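Local coordinates for hypothetical protein XAC2396 (Xanthomonas axonopodis pv. citri, PDB 2G3W), which is of unknown function but has a compact fold built around a variation of the PD-(D/E)XK nuclease motif, hinting at a relationship to nucleases, at residues A[37-42]-A[105-110]; A[90-95]-A[124-129]. All coordinates share one frame; numbering follows the deposited sequence.

Interaction 1: residues A[37-42]-A[105-110]; sequences DERLMV and IGYGGQ
Glu38 opens the contact near the start of helix 37-49, reaching toward the ring of Tyr107. Its extended chain crosses the tyrosine obliquely and brings OE2 to the ring edge, in the ring plane and 3.8 Å from Tyr107 CD2; the carboxylate itself is turned 65° from that plane. A water ties the two residues together further out, donating to Glu38 OE2 at 2.9 Å and to Tyr107 O at 2.5 Å, the latter unusually short and of doubtful exact length. Thr139 OG1 also hydrogen-bonds to this carboxylate oxygen, so OE2 has two hydrogen-bond partners, which hold it beside the ring edge. One residue on, Arg39 runs across the far end of the tyrosine at about a right angle. Its aliphatic part does the touching: CG is 3.2 Å from Tyr107 OH and CB 3.5 Å from the same oxygen. The guanidinium is carried past the ring to salt bridges with Glu35 and Asp68. Val42, one helical turn after Glu38, supplies the apolar part. Its CG2 sits over one face of the Tyr107 ring, 4.0 Å from the centroid and 14° off the normal, a CH-pi contact displaced toward the rim. CG1, anti to the backbone N (chi1 173°), meets Tyr107 CD1 at 4.0 Å and Ile105 CG2 at 4.2 Å, linking the ring to the end of the strand. Tyr107 thus packs its ring against the helix just where strand 101-106 gives way to the turn that Gly109 closes as N-cap of helix 110-123. Around the contact, Thr139 of helix 136-143 packs on both Val42 and Tyr107, Leu84 of strand 78-84 touches Arg39 and Ile105, and the backbone of Gly106 bonds to Ile132 of strand 129-133.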
loop_
_atom_site.group_PDB
_atom_site.type_symbol
_atom_site.label_atom_id
_atom_site.label_comp_id
_atom_site.label_asym_id
_atom_site.label_seq_id
_atom_site.Cartn_x
_atom_site.Cartn_y
_atom_site.Cartn_z
ATOM N N ASP A 37 16.079 -21.536 8.732
ATOM C CA ASP A 37 15.499 -20.864 9.913
ATOM C C ASP A 37 14.774 -19.563 9.554
ATOM O O ASP A 37 13.675 -19.290 10.038
ATOM C CB ASP A 37 16.602 -20.577 10.931
ATOM C CG ASP A 37 17.150 -21.826 11.560
ATOM O OD1 ASP A 37 16.631 -22.949 11.331
ATOM O OD2 ASP A 37 18.111 -21.686 12.315
ATOM N N GLU A 38 15.406 -18.755 8.705
ATOM C CA GLU A 38 14.796 -17.540 8.178
ATOM C C GLU A 38 13.431 -17.823 7.507
ATOM O O GLU A 38 12.457 -17.168 7.828
ATOM C CB GLU A 38 15.733 -16.872 7.167
ATOM C CG GLU A 38 15.158 -15.610 6.501
ATOM C CD GLU A 38 16.140 -14.909 5.534
ATOM O OE1 GLU A 38 17.152 -15.516 5.135
ATOM O OE2 GLU A 38 15.900 -13.739 5.170
ATOM N N ARG A 39 13.367 -18.771 6.569
ATOM C CA ARG A 39 12.085 -19.084 5.877
ATOM C C ARG A 39 11.057 -19.566 6.874
ATOM O O ARG A 39 9.887 -19.158 6.802
ATOM C CB ARG A 39 12.265 -20.184 4.829
ATOM C CG ARG A 39 11.072 -20.280 3.861
ATOM C CD ARG A 39 11.324 -21.401 2.858
ATOM N NE ARG A 39 10.266 -21.474 1.850
ATOM C CZ ARG A 39 9.032 -21.919 2.071
ATOM N NH1 ARG A 39 8.675 -22.380 3.286
ATOM N NH2 ARG A 39 8.156 -21.930 1.058
ATOM N N LEU A 40 11.473 -20.406 7.831
ATOM C CA LEU A 40 10.510 -20.858 8.863
ATOM C C LEU A 40 9.905 -19.672 9.628
ATOM O O LEU A 40 8.688 -19.612 9.892
ATOM C CB LEU A 40 11.157 -21.875 9.822
ATOM C CG LEU A 40 10.016 -22.460 10.654
ATOM C CD1 LEU A 40 9.818 -23.901 10.387
ATOM C CD2 LEU A 40 10.115 -22.117 12.133
HETATM N N MSE A 41 10.739 -18.717 10.002
HETATM C CA MSE A 41 10.256 -17.575 10.768
HETATM C C MSE A 41 9.384 -16.641 9.895
HETATM O O MSE A 41 8.449 -16.007 10.387
HETATM C CB MSE A 41 11.422 -16.812 11.478
HETATM C CG MSE A 41 12.188 -17.664 12.524
HETATM SE SE MSE A 41 11.010 -18.171 13.965
HETATM C CE MSE A 41 10.740 -16.405 14.702
ATOM N N VAL A 42 9.674 -16.575 8.611
ATOM C CA VAL A 42 8.811 -15.827 7.668
ATOM C C VAL A 42 7.443 -16.524 7.611
ATOM O O VAL A 42 6.400 -15.833 7.590
ATOM C CB VAL A 42 9.407 -15.704 6.252
ATOM C CG1 VAL A 42 8.396 -15.068 5.258
ATOM C CG2 VAL A 42 10.663 -14.812 6.263
ATOM N N ILE A 105 4.496 -13.481 -0.545
ATOM C CA ILE A 105 5.277 -12.756 0.477
ATOM C C ILE A 105 6.756 -12.919 0.127
ATOM O O ILE A 105 7.320 -13.979 0.320
ATOM C CB ILE A 105 4.973 -13.319 1.873
ATOM C CG1 ILE A 105 3.486 -13.113 2.189
ATOM C CG2 ILE A 105 5.881 -12.650 2.993
ATOM C CD1 ILE A 105 3.054 -13.639 3.580
ATOM N N GLY A 106 7.347 -11.914 -0.488
ATOM C CA GLY A 106 8.778 -11.955 -0.797
ATOM C C GLY A 106 9.652 -11.333 0.290
ATOM O O GLY A 106 9.186 -10.498 1.068
ATOM N N TYR A 107 10.926 -11.755 0.337
ATOM C CA TYR A 107 11.810 -11.360 1.420
ATOM C C TYR A 107 13.286 -11.460 1.010
ATOM O O TYR A 107 14.155 -11.587 1.859
ATOM C CB TYR A 107 11.464 -12.152 2.706
ATOM C CG TYR A 107 11.646 -13.647 2.608
ATOM C CD1 TYR A 107 10.665 -14.468 2.028
ATOM C CD2 TYR A 107 12.795 -14.252 3.086
ATOM C CE1 TYR A 107 10.874 -15.848 1.888
ATOM C CE2 TYR A 107 12.981 -15.622 2.998
ATOM C CZ TYR A 107 12.020 -16.402 2.402
ATOM O OH TYR A 107 12.226 -17.732 2.324
ATOM N N GLY A 108 13.569 -11.326 -0.296
ATOM C CA GLY A 108 14.881 -11.725 -0.814
ATOM C C GLY A 108 15.774 -10.552 -1.176
ATOM O O GLY A 108 16.805 -10.759 -1.790
ATOM N N GLY A 109 15.374 -9.330 -0.797
ATOM C CA GLY A 109 16.270 -8.182 -0.891
ATOM C C GLY A 109 16.273 -7.695 -2.337
ATOM O O GLY A 109 15.226 -7.611 -2.944
ATOM N N GLN A 110 17.442 -7.425 -2.904
ATOM C CA GLN A 110 17.499 -6.946 -4.284
ATOM C C GLN A 110 16.766 -7.844 -5.299
ATOM O O GLN A 110 16.157 -7.349 -6.254
ATOM C CB GLN A 110 18.960 -6.753 -4.722
ATOM C CG GLN A 110 19.579 -5.456 -4.224
ATOM C CD GLN A 110 19.316 -4.260 -5.140
ATOM O OE1 GLN A 110 18.291 -4.188 -5.833
ATOM N NE2 GLN A 110 20.257 -3.310 -5.144
HETATM O O HOH W 1 16.099 -13.148 2.371
#

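Interaction 2: residues A[90-95]-A[124-129]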
loop_
_atom_site.group_PDB
_atom_site.type_symbol
_atom_site.label_atom_id
_atom_site.label_comp_id
_atom_site.label_asym_id
_atom_site.label_seq_id
_atom_site.Cartn_x
_atom_site.Cartn_y
_atom_site.Cartn_z
ATOM N N SER A 90 3.839 -19.263 -13.416
ATOM C CA SER A 90 2.823 -20.310 -13.498
ATOM C C SER A 90 2.253 -20.586 -12.118
ATOM O O SER A 90 1.083 -20.924 -11.988
ATOM C CB SER A 90 3.418 -21.588 -14.051
ATOM O OG SER A 90 3.574 -21.493 -15.466
ATOM N N ARG A 91 3.105 -20.483 -11.106
ATOM C CA ARG A 91 2.697 -20.655 -9.715
ATOM C C ARG A 91 1.830 -19.444 -9.330
ATOM O O ARG A 91 0.818 -19.591 -8.659
ATOM C CB ARG A 91 3.933 -20.726 -8.821
ATOM C CG ARG A 91 3.942 -21.818 -7.756
ATOM C CD ARG A 91 2.597 -21.957 -6.998
ATOM N NE ARG A 91 2.734 -22.389 -5.597
ATOM C CZ ARG A 91 2.462 -23.605 -5.126
ATOM N NH1 ARG A 91 2.025 -24.571 -5.921
ATOM N NH2 ARG A 91 2.636 -23.863 -3.835
ATOM N N VAL A 92 2.195 -18.254 -9.799
ATOM C CA VAL A 92 1.366 -17.077 -9.492
ATOM C C VAL A 92 0.004 -17.216 -10.167
ATOM O O VAL A 92 -1.039 -17.028 -9.522
ATOM C CB VAL A 92 2.065 -15.746 -9.818
ATOM C CG1 VAL A 92 1.121 -14.573 -9.565
ATOM C CG2 VAL A 92 3.240 -15.577 -8.913
ATOM N N ARG A 93 0.005 -17.589 -11.452
ATOM C CA ARG A 93 -1.237 -17.736 -12.194
ATOM C C ARG A 93 -2.170 -18.740 -11.532
ATOM O O ARG A 93 -3.349 -18.465 -11.365
ATOM C CB ARG A 93 -0.971 -18.141 -13.644
ATOM C CG ARG A 93 -2.150 -17.883 -14.548
ATOM C CD ARG A 93 -1.991 -18.544 -15.898
ATOM N NE ARG A 93 -1.707 -19.980 -15.824
ATOM C CZ ARG A 93 -2.568 -20.913 -15.420
ATOM N NH1 ARG A 93 -3.789 -20.581 -15.010
ATOM N NH2 ARG A 93 -2.203 -22.189 -15.418
ATOM N N LYS A 94 -1.619 -19.902 -11.177
ATOM C CA LYS A 94 -2.339 -20.982 -10.503
ATOM C C LYS A 94 -2.988 -20.497 -9.205
ATOM O O LYS A 94 -4.183 -20.750 -8.955
ATOM C CB LYS A 94 -1.379 -22.136 -10.177
ATOM C CG LYS A 94 -2.047 -23.317 -9.410
ATOM C CD LYS A 94 -1.077 -24.118 -8.518
ATOM N N ALA A 95 -2.214 -19.800 -8.372
ATOM C CA ALA A 95 -2.763 -19.394 -7.075
ATOM C C ALA A 95 -3.967 -18.442 -7.251
ATOM O O ALA A 95 -4.991 -18.610 -6.591
ATOM C CB ALA A 95 -1.679 -18.780 -6.205
ATOM N N GLY A 124 -0.441 -6.793 -12.776
ATOM C CA GLY A 124 -1.665 -5.982 -12.868
ATOM C C GLY A 124 -2.826 -6.698 -13.556
ATOM O O GLY A 124 -3.977 -6.275 -13.406
ATOM N N ARG A 125 -2.531 -7.784 -14.293
ATOM C CA ARG A 125 -3.568 -8.645 -14.966
ATOM C C ARG A 125 -4.409 -9.406 -13.925
ATOM O O ARG A 125 -5.466 -9.964 -14.250
ATOM C CB ARG A 125 -2.903 -9.680 -15.905
ATOM C CG ARG A 125 -1.977 -10.679 -15.155
ATOM C CD ARG A 125 -1.238 -11.684 -16.038
ATOM N NE ARG A 125 -2.090 -12.834 -16.398
ATOM C CZ ARG A 125 -1.705 -13.868 -17.153
ATOM N NH1 ARG A 125 -0.469 -13.929 -17.640
ATOM N NH2 ARG A 125 -2.554 -14.854 -17.418
ATOM N N TYR A 126 -3.951 -9.446 -12.678
ATOM C CA TYR A 126 -4.701 -10.170 -11.617
ATOM C C TYR A 126 -5.440 -9.214 -10.690
ATOM O O TYR A 126 -4.879 -8.197 -10.310
ATOM C CB TYR A 126 -3.776 -11.063 -10.778
ATOM C CG TYR A 126 -2.974 -12.065 -11.596
ATOM C CD1 TYR A 126 -3.597 -13.163 -12.190
ATOM C CD2 TYR A 126 -1.606 -11.939 -11.711
ATOM C CE1 TYR A 126 -2.879 -14.081 -12.935
ATOM C CE2 TYR A 126 -0.863 -12.865 -12.418
ATOM C CZ TYR A 126 -1.521 -13.928 -13.048
ATOM O OH TYR A 126 -0.807 -14.832 -13.791
ATOM N N ARG A 127 -6.673 -9.538 -10.302
ATOM C CA ARG A 127 -7.437 -8.647 -9.398
ATOM C C ARG A 127 -7.577 -9.163 -7.927
ATOM O O ARG A 127 -8.062 -8.444 -7.040
ATOM C CB ARG A 127 -8.798 -8.243 -10.033
ATOM C CG ARG A 127 -9.840 -9.375 -10.028
ATOM C CD ARG A 127 -11.225 -8.965 -10.548
ATOM N NE ARG A 127 -11.599 -7.559 -10.342
ATOM C CZ ARG A 127 -12.282 -7.079 -9.301
ATOM N NH1 ARG A 127 -12.661 -7.871 -8.314
ATOM N NH2 ARG A 127 -12.567 -5.785 -9.239
ATOM N N ASN A 128 -7.129 -10.393 -7.670
ATOM C CA ASN A 128 -7.318 -11.037 -6.368
ATOM C C ASN A 128 -5.976 -11.399 -5.760
ATOM O O ASN A 128 -5.870 -12.265 -4.891
ATOM C CB ASN A 128 -8.211 -12.273 -6.501
ATOM C CG ASN A 128 -7.588 -13.375 -7.379
ATOM O OD1 ASN A 128 -6.864 -13.097 -8.334
ATOM N ND2 ASN A 128 -7.899 -14.634 -7.056
ATOM N N LEU A 129 -4.949 -10.718 -6.225
ATOM C CA LEU A 129 -3.587 -10.965 -5.790
ATOM C C LEU A 129 -3.120 -9.895 -4.819
ATOM O O LEU A 129 -3.359 -8.716 -5.029
ATOM C CB LEU A 129 -2.673 -10.974 -7.022
ATOM C CG LEU A 129 -1.154 -11.083 -6.807
ATOM C CD1 LEU A 129 -0.789 -12.355 -6.069
ATOM C CD2 LEU A 129 -0.495 -11.057 -8.198
#
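Val92 and Arg93 of a helix pack here against Tyr126 and Leu129 of a loop and the strand it enters, through van der Waals contacts and without a hydrogen bond between the two segments. The setting is a pair of consecutive beta-alpha-beta crossovers: helix 89-98 joins the parallel strands 78-84 and 101-106, helix 110-123 joins 101-106 to 129-133, and residues 124-129 bring the second crossover back into the sheet past the helix of the first. The contact lies toward the periphery, its centre about 17 Å from the centre of the chain. On its inner side Val92 and Leu129, both buried, meet at about a right angle, Val92 CG1 lying 4.1 Å from Leu129 CD2. The same methyl, placed anti to the backbone N (chi1 176°), comes within 3.9 Å of Tyr126 CE2, so one valine branch joins the strand residue to the aromatic ring. Cys96, a turn further along the helix, also touches both Tyr126 and Leu129. Asn128 adds a polar tie at the helix end: its ND2 hydrogen-bonds to the backbone O of Cys96 and to that of Arg100. Further out, the tyrosine approaches the helix backbone obliquely, with CZ 3.9 Å from Arg93 CA. Arg93 has two conformers, which leaves the proximity of its outer chain to the Arg125 guanidinium doubtful; the tyrosine contact does not depend on that part of the chain. Arg125 lies against its neighbour within the loop. Its CG is 3.6 Å above the centre of the Tyr126 ring, and its guanidinium receives Tyr126 OH over the centre of one face. That hydroxyl closes the contact against the helix, its oxygen 3.3 Å from Arg93 CB.

Interactions 1 and 2 lie about 20 Å apart between centres and about 8 Å apart at their nearest atoms, without touching. Along the chain their segments alternate, in the order 37-42, 90-95, 105-110, 124-129. Strand 101-106 follows helix 89-98 of interaction 2 and ends in interaction 1; helix 110-123 then leads on to 124-129 and strand 129-133, next to 101-106 in the same mixed sheet. Interaction 1 therefore packs helix 37-49 at the end of one strand, whereas interaction 2 packs two successive connections near the start of the adjacent parallel strand. Together they join helix 37-49 and both crossovers around neighbouring strands, within a variation of the PD-(D/E)XK nuclease motif.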